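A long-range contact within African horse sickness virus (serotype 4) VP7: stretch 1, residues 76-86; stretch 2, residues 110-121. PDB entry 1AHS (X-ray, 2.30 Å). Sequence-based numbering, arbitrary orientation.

Stretch 1 (76-86) SLESAPGTFVT
Stretch 2, residues 110-121: NPGARRSILQFE

Two hydrogen bonds tie the stretches together, and each pairs a serine hydroxyl with a backbone amide. Ala80 N donates to Ser116 OG at 2.7 Å. Ile117 N donates to Ser79 OG at 3.3 Å, nearly straight at 161°. They form where the backbones come closest, with the CA atoms of Ser79 and Ser116 4.1 Å apart. Ser116 (chi1 -63°, m) points toward stretch 1, and its OG donates in turn to Asn110 OD1 at 2.8 Å. Asn110 (chi1 t, chi2 48°) also sends ND2 to Arg114 O at 3.2 Å. Both bonds fold the 110-116 segment back on itself. Ser79 has chi1 -87° (m).

One water bridges the backbones, donating to Glu78 O at 2.7 Å and to Arg115 O at 3.0 Å.

Within one chain, the nearest CA pairs step back along stretch 2 as stretch 1 advances: Ser79 to Ser116, Ala80 to Gly112 (5.2 Å), Thr83 to Asn110 (4.6 Å). Residues 79-81 and 83 are extended, phi near -70° and psi 142 to 167°. Gly82 turns at 77/15. Strands cover 84-86 and 116-121; Ser76 and Leu77 are also strand.

Gly112 (-48/174) makes room for Ala80: an ideal CB there would sit 2.6 Å from Ala80 CB. Arg114 (chi1 p, chi2 t, chi3 117°, chi4 110°) reaches across stretch 1, with Pro81 CD over one guanidinium face and NH1 3.0 Å from Ser79 O. Arg115 (m, t, m, chi4 -175°) has Leu77 CD2 over a face, 3.7 Å from NH2.

Apolar contacts complete the interface. Thr83 (p) sets CG2 4.1 Å from Leu118 CD1. Val85 (t) places CG2 4.1 Å from Leu118 CD2 and 4.3 Å from Phe120 CZ; Leu118 is m, p and Phe120 is m. Phe84 (p, chi2 77°) brings CE2 within 4.0 Å of Pro111 CD. The contact buries 737 Å², both sides summed.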

# COMPACT_ATOMS: atom_id res chain seq x y z
N SER B 76 -9.05 8.13 12.52
CA SER B 76 -9.59 6.86 12.06
C SER B 76 -11.08 6.87 11.81
O SER B 76 -11.87 7.35 12.61
CB SER B 76 -9.25 5.74 13.03
OG SER B 76 -7.86 5.54 13.09
N LEU B 77 -11.47 6.19 10.76
CA LEU B 77 -12.86 6.13 10.35
C LEU B 77 -13.08 4.67 9.92
O LEU B 77 -12.09 3.98 9.63
CB LEU B 77 -12.96 7.06 9.16
CG LEU B 77 -14.03 8.12 9.05
CD1 LEU B 77 -14.11 8.85 10.33
CD2 LEU B 77 -13.72 9.04 7.88
N GLU B 78 -14.31 4.15 10.00
CA GLU B 78 -14.62 2.78 9.54
C GLU B 78 -15.66 2.89 8.44
O GLU B 78 -16.53 3.78 8.47
CB GLU B 78 -15.17 1.85 10.62
CG GLU B 78 -14.59 2.07 12.01
CD GLU B 78 -14.77 0.89 12.93
OE1 GLU B 78 -15.45 -0.08 12.51
OE2 GLU B 78 -14.19 0.92 14.05
N SER B 79 -15.54 2.02 7.46
CA SER B 79 -16.44 1.96 6.32
C SER B 79 -17.83 1.53 6.77
O SER B 79 -17.99 0.65 7.67
CB SER B 79 -15.91 0.94 5.29
OG SER B 79 -15.00 1.53 4.40
N ALA B 80 -18.82 2.12 6.11
CA ALA B 80 -20.20 1.81 6.37
C ALA B 80 -20.59 0.37 5.96
O ALA B 80 -19.99 -0.24 5.07
CB ALA B 80 -21.07 2.80 5.66
N PRO B 81 -21.54 -0.23 6.66
CA PRO B 81 -21.91 -1.58 6.26
C PRO B 81 -22.83 -1.53 5.03
O PRO B 81 -23.29 -0.45 4.62
CB PRO B 81 -22.62 -2.10 7.49
CG PRO B 81 -23.34 -0.83 7.98
CD PRO B 81 -22.31 0.22 7.84
N GLY B 82 -23.04 -2.67 4.39
CA GLY B 82 -23.92 -2.68 3.24
C GLY B 82 -23.39 -2.16 1.91
O GLY B 82 -24.19 -1.86 1.02
N THR B 83 -22.08 -1.99 1.80
CA THR B 83 -21.48 -1.54 0.56
C THR B 83 -21.65 -2.70 -0.44
O THR B 83 -21.58 -3.87 -0.03
CB THR B 83 -19.98 -1.27 0.76
OG1 THR B 83 -19.36 -2.41 1.35
CG2 THR B 83 -19.76 -0.08 1.64
N PHE B 84 -21.92 -2.41 -1.71
CA PHE B 84 -22.06 -3.49 -2.72
C PHE B 84 -21.42 -3.10 -4.05
O PHE B 84 -21.17 -1.93 -4.32
CB PHE B 84 -23.54 -3.92 -2.95
CG PHE B 84 -24.42 -2.84 -3.49
CD1 PHE B 84 -24.37 -2.48 -4.83
CD2 PHE B 84 -25.24 -2.12 -2.65
CE1 PHE B 84 -25.11 -1.41 -5.33
CE2 PHE B 84 -25.98 -1.06 -3.12
CZ PHE B 84 -25.92 -0.70 -4.47
N VAL B 85 -21.16 -4.11 -4.88
CA VAL B 85 -20.57 -3.91 -6.18
C VAL B 85 -21.37 -4.84 -7.12
O VAL B 85 -21.63 -6.00 -6.77
CB VAL B 85 -19.05 -4.30 -6.13
CG1 VAL B 85 -18.48 -4.46 -7.52
CG2 VAL B 85 -18.28 -3.23 -5.39
N THR B 86 -21.92 -4.30 -8.21
CA THR B 86 -22.60 -5.17 -9.16
C THR B 86 -21.83 -5.16 -10.48
O THR B 86 -21.27 -4.12 -10.86
CB THR B 86 -24.08 -4.78 -9.40
OG1 THR B 86 -24.19 -3.44 -9.89
CG2 THR B 86 -24.85 -4.88 -8.15
N ASN B 110 -22.81 2.67 -1.81
CA ASN B 110 -22.59 2.85 -0.37
C ASN B 110 -23.89 3.41 0.22
O ASN B 110 -23.99 4.61 0.45
CB ASN B 110 -21.41 3.81 -0.12
CG ASN B 110 -21.10 3.99 1.36
OD1 ASN B 110 -20.99 3.02 2.13
ND2 ASN B 110 -20.93 5.23 1.76
N PRO B 111 -24.92 2.56 0.39
CA PRO B 111 -26.19 3.01 0.94
C PRO B 111 -26.11 3.44 2.40
O PRO B 111 -26.89 4.29 2.84
CB PRO B 111 -27.08 1.80 0.76
CG PRO B 111 -26.13 0.65 0.90
CD PRO B 111 -25.00 1.12 0.05
N GLY B 112 -25.14 2.87 3.12
CA GLY B 112 -24.91 3.14 4.53
C GLY B 112 -24.87 4.60 4.94
O GLY B 112 -24.87 5.49 4.09
N ALA B 113 -24.79 4.86 6.25
CA ALA B 113 -24.79 6.25 6.74
C ALA B 113 -23.47 6.96 7.04
O ALA B 113 -23.48 8.03 7.65
CB ALA B 113 -25.73 6.38 7.96
N ARG B 114 -22.34 6.37 6.69
CA ARG B 114 -21.07 7.02 6.92
C ARG B 114 -20.23 6.81 5.67
O ARG B 114 -20.64 6.08 4.78
CB ARG B 114 -20.41 6.49 8.18
CG ARG B 114 -20.25 5.02 8.28
CD ARG B 114 -19.51 4.61 9.57
NE ARG B 114 -20.33 3.78 10.47
CZ ARG B 114 -20.14 2.48 10.72
NH1 ARG B 114 -19.16 1.80 10.16
NH2 ARG B 114 -20.97 1.83 11.53
N ARG B 115 -19.11 7.52 5.56
CA ARG B 115 -18.25 7.39 4.40
C ARG B 115 -17.60 6.02 4.31
O ARG B 115 -17.47 5.34 5.33
CB ARG B 115 -17.19 8.47 4.45
CG ARG B 115 -17.78 9.83 4.25
CD ARG B 115 -16.78 10.90 4.62
NE ARG B 115 -16.60 11.05 6.06
CZ ARG B 115 -15.84 11.99 6.62
NH1 ARG B 115 -15.18 12.87 5.85
NH2 ARG B 115 -15.79 12.11 7.94
N SER B 116 -17.21 5.62 3.11
CA SER B 116 -16.56 4.32 2.92
C SER B 116 -15.51 4.40 1.82
O SER B 116 -15.57 5.30 0.99
CB SER B 116 -17.59 3.27 2.53
OG SER B 116 -18.56 3.07 3.56
N ILE B 117 -14.51 3.51 1.85
CA ILE B 117 -13.52 3.48 0.77
C ILE B 117 -13.51 2.03 0.31
O ILE B 117 -13.49 1.13 1.15
CB ILE B 117 -12.09 3.83 1.19
CG1 ILE B 117 -11.98 5.27 1.64
CG2 ILE B 117 -11.17 3.76 -0.00
CD1 ILE B 117 -10.58 5.62 1.99
N LEU B 118 -13.63 1.78 -1.00
CA LEU B 118 -13.58 0.42 -1.54
C LEU B 118 -12.30 0.27 -2.33
O LEU B 118 -11.92 1.17 -3.10
CB LEU B 118 -14.73 0.16 -2.50
CG LEU B 118 -16.11 -0.26 -2.00
CD1 LEU B 118 -16.57 0.54 -0.82
CD2 LEU B 118 -17.05 -0.06 -3.14
N GLN B 119 -11.68 -0.90 -2.17
CA GLN B 119 -10.44 -1.22 -2.85
C GLN B 119 -10.70 -2.29 -3.91
O GLN B 119 -11.43 -3.23 -3.63
CB GLN B 119 -9.46 -1.77 -1.82
CG GLN B 119 -8.23 -2.35 -2.42
CD GLN B 119 -7.28 -2.95 -1.42
OE1 GLN B 119 -6.60 -2.21 -0.69
NE2 GLN B 119 -7.16 -4.29 -1.43
N PHE B 120 -10.09 -2.17 -5.10
CA PHE B 120 -10.22 -3.17 -6.18
C PHE B 120 -8.82 -3.61 -6.46
O PHE B 120 -7.99 -2.80 -6.72
CB PHE B 120 -10.74 -2.53 -7.47
CG PHE B 120 -12.16 -2.09 -7.38
CD1 PHE B 120 -13.17 -2.97 -7.65
CD2 PHE B 120 -12.48 -0.83 -6.91
CE1 PHE B 120 -14.50 -2.59 -7.44
CE2 PHE B 120 -13.80 -0.43 -6.70
CZ PHE B 120 -14.80 -1.31 -6.96
N GLU B 121 -8.54 -4.89 -6.42
CA GLU B 121 -7.20 -5.31 -6.67
C GLU B 121 -7.24 -6.22 -7.87
O GLU B 121 -7.92 -7.22 -7.84
CB GLU B 121 -6.67 -6.10 -5.48
CG GLU B 121 -5.30 -6.74 -5.73
CD GLU B 121 -4.77 -7.46 -4.54
OE1 GLU B 121 -5.42 -7.41 -3.46
OE2 GLU B 121 -3.69 -8.08 -4.65
O HOH W 1 -16.97 6.37 8.06